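Local coordinates for bifunctional thiamine biosynthesis protein ThiDN (Methanocaldococcus jannaschii DSM 2661, PDB 2PHP) that probably makes thiamine phosphate from the pyrimidine diphosphate and thiazole phosphate precursors through this C-terminal ThiN domain, its N-terminal section phosphorylating the pyrimidine, at residues E9-N14 with I71-S76; G103-L108 with E175-I180. All coordinates share one frame; numbering follows the deposited sequence.

Contact 1 (E9-N14 with I71-S76)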
ATOM      1  N   GLU B   9     -14.859   5.474  18.604  1.00 27.34           N
ATOM      2  CA  GLU B   9     -13.756   4.544  18.820  1.00 26.74           C
ATOM      3  C   GLU B   9     -14.260   3.112  18.654  1.00 27.92           C
ATOM      4  O   GLU B   9     -13.620   2.280  18.007  1.00 25.83           O
ATOM      5  CB  GLU B   9     -13.173   4.722  20.226  1.00 27.83           C
ATOM      6  CG  GLU B   9     -11.953   3.857  20.502  1.00 30.29           C
ATOM      7  CD  GLU B   9     -11.458   3.966  21.937  1.00 32.88           C
ATOM      8  OE1 GLU B   9     -11.584   5.057  22.539  1.00 33.71           O
ATOM      9  OE2 GLU B   9     -10.928   2.963  22.456  1.00 34.14           O
ATOM     10  N   LYS B  10     -15.410   2.821  19.251  1.00 26.72           N
ATOM     11  CA  LYS B  10     -15.965   1.482  19.134  1.00 28.38           C
ATOM     12  C   LYS B  10     -16.190   1.102  17.672  1.00 27.47           C
ATOM     13  O   LYS B  10     -15.852  -0.003  17.248  1.00 29.44           O
ATOM     14  CB  LYS B  10     -17.272   1.368  19.922  1.00 29.44           C
ATOM     15  CG  LYS B  10     -17.912  -0.011  19.864  1.00 36.44           C
ATOM     16  CD  LYS B  10     -17.107  -1.028  20.658  1.00 39.51           C
ATOM     17  CE  LYS B  10     -17.748  -2.406  20.600  1.00 44.91           C
ATOM     18  NZ  LYS B  10     -16.971  -3.413  21.375  1.00 45.91           N
ATOM     19  N   VAL B  11     -16.761   2.023  16.899  1.00 27.26           N
ATOM     20  CA  VAL B  11     -17.023   1.781  15.482  1.00 26.38           C
ATOM     21  C   VAL B  11     -15.725   1.538  14.706  1.00 27.30           C
ATOM     22  O   VAL B  11     -15.632   0.593  13.916  1.00 26.52           O
ATOM     23  CB  VAL B  11     -17.775   2.971  14.844  1.00 24.34           C
ATOM     24  CG1 VAL B  11     -17.797   2.833  13.320  1.00 23.87           C
ATOM     25  CG2 VAL B  11     -19.206   3.031  15.383  1.00 24.07           C
ATOM     26  N   ILE B  12     -14.730   2.392  14.919  1.00 27.01           N
ATOM     27  CA  ILE B  12     -13.450   2.230  14.239  1.00 27.33           C
ATOM     28  C   ILE B  12     -12.831   0.875  14.593  1.00 27.44           C
ATOM     29  O   ILE B  12     -12.284   0.200  13.726  1.00 26.48           O
ATOM     30  CB  ILE B  12     -12.458   3.354  14.614  1.00 28.06           C
ATOM     31  CG1 ILE B  12     -12.950   4.694  14.052  1.00 26.52           C
ATOM     32  CG2 ILE B  12     -11.055   3.006  14.106  1.00 25.31           C
ATOM     33  CD1 ILE B  12     -13.153   4.720  12.559  1.00 26.58           C
ATOM     34  N   LYS B  13     -12.923   0.480  15.863  1.00 25.91           N
ATOM     35  CA  LYS B  13     -12.368  -0.804  16.293  1.00 26.99           C
ATOM     36  C   LYS B  13     -13.099  -1.996  15.657  1.00 26.93           C
ATOM     37  O   LYS B  13     -12.470  -3.003  15.313  1.00 25.05           O
ATOM     38  CB  LYS B  13     -12.414  -0.949  17.822  1.00 27.32           C
ATOM     39  CG  LYS B  13     -11.376  -0.149  18.584  1.00 27.61           C
ATOM     40  CD  LYS B  13     -11.310  -0.590  20.048  1.00 32.18           C
ATOM     41  CE  LYS B  13     -10.501   0.407  20.875  1.00 32.34           C
ATOM     42  NZ  LYS B  13     -10.785   0.313  22.328  1.00 32.40           N
ATOM     43  N   ASN B  14     -14.418  -1.885  15.504  1.00 24.94           N
ATOM     44  CA  ASN B  14     -15.194  -2.966  14.906  1.00 25.18           C
ATOM     45  C   ASN B  14     -14.827  -3.126  13.437  1.00 24.59           C
ATOM     46  O   ASN B  14     -14.593  -4.234  12.966  1.00 24.08           O
ATOM     47  CB  ASN B  14     -16.695  -2.697  15.037  1.00 24.36           C
ATOM     48  CG  ASN B  14     -17.177  -2.811  16.461  1.00 29.32           C
ATOM     49  OD1 ASN B  14     -16.615  -3.569  17.255  1.00 29.08           O
ATOM     50  ND2 ASN B  14     -18.234  -2.073  16.792  1.00 31.29           N
ATOM     51  N   ILE B  71      -9.868   3.683   7.114  1.00 30.25           N
ATOM     52  CA  ILE B  71     -11.207   3.732   7.656  1.00 30.89           C
ATOM     53  C   ILE B  71     -11.421   5.128   8.201  1.00 30.47           C
ATOM     54  O   ILE B  71     -10.679   5.587   9.059  1.00 31.03           O
ATOM     55  CB  ILE B  71     -11.397   2.712   8.773  1.00 29.42           C
ATOM     56  CG1 ILE B  71     -11.339   1.310   8.180  1.00 33.15           C
ATOM     57  CG2 ILE B  71     -12.722   2.946   9.464  1.00 28.68           C
ATOM     58  CD1 ILE B  71     -11.443   0.204   9.202  1.00 35.73           C
ATOM     59  N   GLU B  72     -12.434   5.801   7.678  1.00 30.13           N
ATOM     60  CA  GLU B  72     -12.741   7.146   8.104  1.00 31.08           C
ATOM     61  C   GLU B  72     -14.242   7.391   8.022  1.00 30.43           C
ATOM     62  O   GLU B  72     -14.933   6.821   7.161  1.00 25.41           O
ATOM     63  CB  GLU B  72     -12.006   8.148   7.211  1.00 35.19           C
ATOM     64  CG  GLU B  72     -10.494   7.986   7.228  1.00 43.79           C
ATOM     65  CD  GLU B  72      -9.797   9.111   7.972  1.00 48.82           C
ATOM     66  OE1 GLU B  72     -10.195   9.404   9.124  1.00 50.90           O
ATOM     67  OE2 GLU B  72      -8.851   9.688   7.390  1.00 51.45           O
ATOM     68  N   PHE B  73     -14.739   8.238   8.922  1.00 26.76           N
ATOM     69  CA  PHE B  73     -16.144   8.594   8.929  1.00 26.89           C
ATOM     70  C   PHE B  73     -16.443   9.462   7.712  1.00 27.83           C
ATOM     71  O   PHE B  73     -15.630  10.295   7.318  1.00 28.58           O
ATOM     72  CB  PHE B  73     -16.493   9.360  10.209  1.00 26.38           C
ATOM     73  CG  PHE B  73     -16.767   8.471  11.368  1.00 25.69           C
ATOM     74  CD1 PHE B  73     -18.043   7.953  11.571  1.00 24.83           C
ATOM     75  CD2 PHE B  73     -15.735   8.088  12.225  1.00 24.06           C
ATOM     76  CE1 PHE B  73     -18.289   7.061  12.604  1.00 26.97           C
ATOM     77  CE2 PHE B  73     -15.971   7.193  13.261  1.00 25.23           C
ATOM     78  CZ  PHE B  73     -17.250   6.678  13.454  1.00 25.88           C
ATOM     79  N   GLY B  74     -17.617   9.265   7.128  1.00 27.89           N
ATOM     80  CA  GLY B  74     -17.992  10.033   5.964  1.00 28.25           C
ATOM     81  C   GLY B  74     -17.349   9.527   4.694  1.00 30.29           C
ATOM     82  O   GLY B  74     -17.556  10.087   3.629  1.00 29.99           O
ATOM     83  N   ALA B  75     -16.572   8.456   4.790  1.00 30.98           N
ATOM     84  CA  ALA B  75     -15.926   7.929   3.591  1.00 34.40           C
ATOM     85  C   ALA B  75     -16.916   7.450   2.531  1.00 36.93           C
ATOM     86  O   ALA B  75     -16.714   7.710   1.346  1.00 39.31           O
ATOM     87  CB  ALA B  75     -14.954   6.796   3.941  1.00 32.23           C
ATOM     88  N   SER B  76     -17.993   6.777   2.942  1.00 35.55           N
ATOM     89  CA  SER B  76     -18.955   6.248   1.970  1.00 35.82           C
ATOM     90  C   SER B  76     -20.426   6.679   2.044  1.00 36.23           C
ATOM     91  O   SER B  76     -21.197   6.143   2.834  1.00 37.20           O
ATOM     92  CB  SER B  76     -18.898   4.707   1.986  1.00 37.08           C
ATOM     93  OG  SER B  76     -19.818   4.143   1.059  1.00 37.98           O
TER
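Ile-12 reaches from helix 8-22 onto strand 71-73, the outermost strand, within this chain, of the mixed sheet in this ThiN domain, with its CD1 methyl 3.6 Å from Ile-71 CG2. The same CD1 lies 3.8 Å from Phe-73 CE2, so one methyl fits between the aliphatic branch and the ring. Bent torsions bring it there: CG1 is anti to the carbonyl carbon (chi1 -68°) and chi2 is -57°, bringing CD1 close to the strand although the CA-CB bond is not aimed at it. Val-11 meets the far end of the ring, CG1 standing 3.9 Å from Phe-73 CZ in an oblique approach. A leucine in place of Phe-73 would probably leave Val-11 CG1 without its ring partner and open a gap beside Ile-12 CD1. No hydrogen bond joins the two segments; the helix runs roughly antiparallel to the strand, 148° between directions, the segment axes coming within 9.3 Å. Further out, Ala-51 of strand 50-53 touches both Val-11 and Phe-73, and Lys-8 makes a cation-pi contact with the ring. Tyr-17 of a second subunit packs on Ile-12, placing the contact near a subunit interface. A type II beta turn from Glu-72 to Ala-75 takes the chain out of the strand to Ser-76, whose OG caps Ile-79 N. On the helix, Lys-13 NZ lies 2.7 Å from Glu-9 OE2, a salt bridge using that oxygen's anti lone pair.

Contact 2 (G103-L108 with E175-I180)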
ATOM      1  N   GLY B 103     -27.011 -15.588  -8.765  1.00 36.01           N
ATOM      2  CA  GLY B 103     -28.325 -16.194  -8.602  1.00 37.56           C
ATOM      3  C   GLY B 103     -28.339 -17.542  -7.894  1.00 38.68           C
ATOM      4  O   GLY B 103     -29.139 -17.766  -6.979  1.00 38.90           O
ATOM      5  N   GLY B 104     -27.457 -18.441  -8.321  1.00 37.68           N
ATOM      6  CA  GLY B 104     -27.391 -19.747  -7.701  1.00 37.89           C
ATOM      7  C   GLY B 104     -27.067 -19.630  -6.226  1.00 37.70           C
ATOM      8  O   GLY B 104     -27.648 -20.330  -5.395  1.00 37.06           O
ATOM      9  N   LEU B 105     -26.130 -18.740  -5.902  1.00 38.14           N
ATOM     10  CA  LEU B 105     -25.715 -18.531  -4.522  1.00 36.20           C
ATOM     11  C   LEU B 105     -26.908 -18.077  -3.683  1.00 36.52           C
ATOM     12  O   LEU B 105     -27.109 -18.555  -2.564  1.00 37.18           O
ATOM     13  CB  LEU B 105     -24.590 -17.494  -4.467  1.00 35.85           C
ATOM     14  CG  LEU B 105     -23.984 -17.125  -3.105  1.00 35.47           C
ATOM     15  CD1 LEU B 105     -23.477 -18.371  -2.384  1.00 34.13           C
ATOM     16  CD2 LEU B 105     -22.844 -16.145  -3.327  1.00 33.30           C
ATOM     17  N   ILE B 106     -27.707 -17.165  -4.231  1.00 36.58           N
ATOM     18  CA  ILE B 106     -28.890 -16.658  -3.534  1.00 38.23           C
ATOM     19  C   ILE B 106     -29.825 -17.810  -3.128  1.00 38.91           C
ATOM     20  O   ILE B 106     -30.234 -17.902  -1.967  1.00 37.77           O
ATOM     21  CB  ILE B 106     -29.673 -15.662  -4.422  1.00 39.42           C
ATOM     22  CG1 ILE B 106     -28.854 -14.381  -4.634  1.00 42.52           C
ATOM     23  CG2 ILE B 106     -31.015 -15.341  -3.789  1.00 40.11           C
ATOM     24  CD1 ILE B 106     -28.615 -13.569  -3.368  1.00 42.27           C
ATOM     25  N   LYS B 107     -30.159 -18.678  -4.088  1.00 38.48           N
ATOM     26  CA  LYS B 107     -31.031 -19.826  -3.812  1.00 40.21           C
ATOM     27  C   LYS B 107     -30.480 -20.651  -2.662  1.00 38.81           C
ATOM     28  O   LYS B 107     -31.217 -21.062  -1.775  1.00 40.93           O
ATOM     29  CB  LYS B 107     -31.157 -20.733  -5.041  1.00 41.23           C
ATOM     30  CG  LYS B 107     -31.822 -20.087  -6.229  1.00 45.90           C
ATOM     31  CD  LYS B 107     -31.897 -21.049  -7.401  1.00 50.04           C
ATOM     32  CE  LYS B 107     -32.484 -20.366  -8.628  1.00 52.97           C
ATOM     33  NZ  LYS B 107     -32.458 -21.258  -9.822  1.00 55.32           N
ATOM     34  N   LEU B 108     -29.177 -20.897  -2.686  1.00 38.21           N
ATOM     35  CA  LEU B 108     -28.541 -21.673  -1.635  1.00 39.70           C
ATOM     36  C   LEU B 108     -28.522 -20.939  -0.304  1.00 42.24           C
ATOM     37  O   LEU B 108     -28.293 -21.554   0.733  1.00 43.39           O
ATOM     38  CB  LEU B 108     -27.106 -22.023  -2.022  1.00 40.09           C
ATOM     39  CG  LEU B 108     -26.901 -23.017  -3.164  1.00 39.95           C
ATOM     40  CD1 LEU B 108     -25.425 -23.295  -3.324  1.00 39.86           C
ATOM     41  CD2 LEU B 108     -27.633 -24.306  -2.849  1.00 41.38           C
ATOM     42  N   GLU B 175     -18.452 -14.667   5.537  1.00 31.07           N
ATOM     43  CA  GLU B 175     -17.590 -15.844   5.518  1.00 32.97           C
ATOM     44  C   GLU B 175     -18.422 -17.100   5.253  1.00 32.92           C
ATOM     45  O   GLU B 175     -18.008 -17.987   4.514  1.00 31.83           O
ATOM     46  CB  GLU B 175     -16.855 -15.982   6.849  1.00 35.06           C
ATOM     47  CG  GLU B 175     -16.031 -17.255   6.992  1.00 39.23           C
ATOM     48  CD  GLU B 175     -15.307 -17.313   8.320  1.00 41.63           C
ATOM     49  OE1 GLU B 175     -15.951 -17.029   9.351  1.00 44.55           O
ATOM     50  OE2 GLU B 175     -14.103 -17.645   8.338  1.00 43.10           O
ATOM     51  N   VAL B 176     -19.598 -17.167   5.864  1.00 33.39           N
ATOM     52  CA  VAL B 176     -20.481 -18.310   5.674  1.00 34.92           C
ATOM     53  C   VAL B 176     -20.872 -18.372   4.199  1.00 34.81           C
ATOM     54  O   VAL B 176     -20.806 -19.434   3.573  1.00 34.40           O
ATOM     55  CB  VAL B 176     -21.757 -18.177   6.547  1.00 35.31           C
ATOM     56  CG1 VAL B 176     -22.741 -19.296   6.220  1.00 35.80           C
ATOM     57  CG2 VAL B 176     -21.378 -18.214   8.025  1.00 36.08           C
ATOM     58  N   ILE B 177     -21.262 -17.223   3.650  1.00 32.71           N
ATOM     59  CA  ILE B 177     -21.662 -17.124   2.255  1.00 32.07           C
ATOM     60  C   ILE B 177     -20.513 -17.517   1.332  1.00 33.27           C
ATOM     61  O   ILE B 177     -20.709 -18.230   0.345  1.00 31.61           O
ATOM     62  CB  ILE B 177     -22.115 -15.682   1.909  1.00 32.35           C
ATOM     63  CG1 ILE B 177     -23.409 -15.349   2.651  1.00 31.51           C
ATOM     64  CG2 ILE B 177     -22.308 -15.532   0.405  1.00 29.51           C
ATOM     65  CD1 ILE B 177     -23.868 -13.914   2.473  1.00 34.76           C
ATOM     66  N   GLN B 178     -19.316 -17.050   1.671  1.00 32.94           N
ATOM     67  CA  GLN B 178     -18.119 -17.317   0.882  1.00 33.34           C
ATOM     68  C   GLN B 178     -17.827 -18.810   0.773  1.00 34.67           C
ATOM     69  O   GLN B 178     -17.474 -19.299  -0.304  1.00 33.72           O
ATOM     70  CB  GLN B 178     -16.914 -16.592   1.503  1.00 33.42           C
ATOM     71  CG  GLN B 178     -15.599 -16.794   0.775  1.00 33.75           C
ATOM     72  CD  GLN B 178     -15.568 -16.117  -0.580  1.00 36.86           C
ATOM     73  OE1 GLN B 178     -15.620 -14.890  -0.675  1.00 40.36           O
ATOM     74  NE2 GLN B 178     -15.484 -16.911  -1.638  1.00 36.91           N
ATOM     75  N   LYS B 179     -17.968 -19.531   1.881  1.00 35.16           N
ATOM     76  CA  LYS B 179     -17.702 -20.969   1.871  1.00 37.71           C
ATOM     77  C   LYS B 179     -18.658 -21.716   0.965  1.00 36.96           C
ATOM     78  O   LYS B 179     -18.274 -22.681   0.309  1.00 37.64           O
ATOM     79  CB  LYS B 179     -17.757 -21.534   3.289  1.00 39.64           C
ATOM     80  CG  LYS B 179     -16.502 -21.198   4.076  1.00 43.65           C
ATOM     81  CD  LYS B 179     -16.589 -21.626   5.524  1.00 47.93           C
ATOM     82  CE  LYS B 179     -15.350 -21.169   6.287  1.00 50.51           C
ATOM     83  NZ  LYS B 179     -15.464 -21.420   7.753  1.00 52.87           N
ATOM     84  N   ILE B 180     -19.903 -21.260   0.923  1.00 36.71           N
ATOM     85  CA  ILE B 180     -20.902 -21.879   0.065  1.00 36.25           C
ATOM     86  C   ILE B 180     -20.486 -21.588  -1.372  1.00 36.05           C
ATOM     87  O   ILE B 180     -20.446 -22.480  -2.217  1.00 35.45           O
ATOM     88  CB  ILE B 180     -22.305 -21.292   0.345  1.00 36.32           C
ATOM     89  CG1 ILE B 180     -22.751 -21.694   1.755  1.00 35.22           C
ATOM     90  CG2 ILE B 180     -23.294 -21.747  -0.724  1.00 35.41           C
ATOM     91  CD1 ILE B 180     -24.105 -21.136   2.156  1.00 36.60           C
TER
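Leu-105 directs its two methyls to successive isoleucines one turn apart on helix 167-185: CD2 lies 3.8 Å from Ile-177 CG2, and CD1 lies 3.8 Å from Ile-180 CG2. Its CG is anti to the backbone N (chi1 -179°), which carries both methyls across to helix 167-185, the side chain crossing Ile-177 at about a right angle and Ile-180 obliquely. CD1 also comes within 3.9 Å of Ile-177 O, so the leucine packs against the backbone as well as the side chains. Ile-180 offers the same CG2 methyl to a second leucine: Leu-108 CD1 is 3.7 Å from it, the two side chains lying alongside one another and pointing opposite ways. Ile-180 CG2 is therefore shared by leucines one turn apart on helix 103-109. In both isoleucines CG2, rather than the longer CG1-CD1 arm, makes these closest contacts. The interface is apolar, with no hydrogen bond between the segments, and the segment axes come within 10.5 Å with 118° between their directions. Leu-105 and Ile-177 are buried, whereas Leu-108 lies at the exposed margin. This is plain helix-helix packing in the ThiN domain. Helix 103-109 begins just after strand 95-100, where Asp-102 OD1 accepts a hydrogen bond from Leu-105 N. Tyr-181 and Leu-184 of helix 167-185 extend the apolar surface against Leu-105; toward the sheet, Ile-177 rests on Val-162 and Ile-106 on Ile-160, both from strand 159-164, so the helix pair packs against the sheet at that strand.

From the N terminus, helix 8-22 comes first; contact 1 brings its opening turns against 71-76, closing a loop that includes strands 37-40 and 50-53 and the small hairpin 57-59/65-67. The chain then passes through helix 77-87 and strand 95-100 before contact 2 opens at 103-108. That second loop carries strands 115-117, 147-150 and 159-164 and closes on the C-terminal helix 167-185. The two loops run in series, neither nesting nor crossing. The centres of contact 1 and contact 2 are about 27 Å apart, on opposite sides of the chain's centre. Contact 1 joins the N-terminal helix to the sheet's outermost strand within this chain; contact 2 joins two helices near strand 159-164.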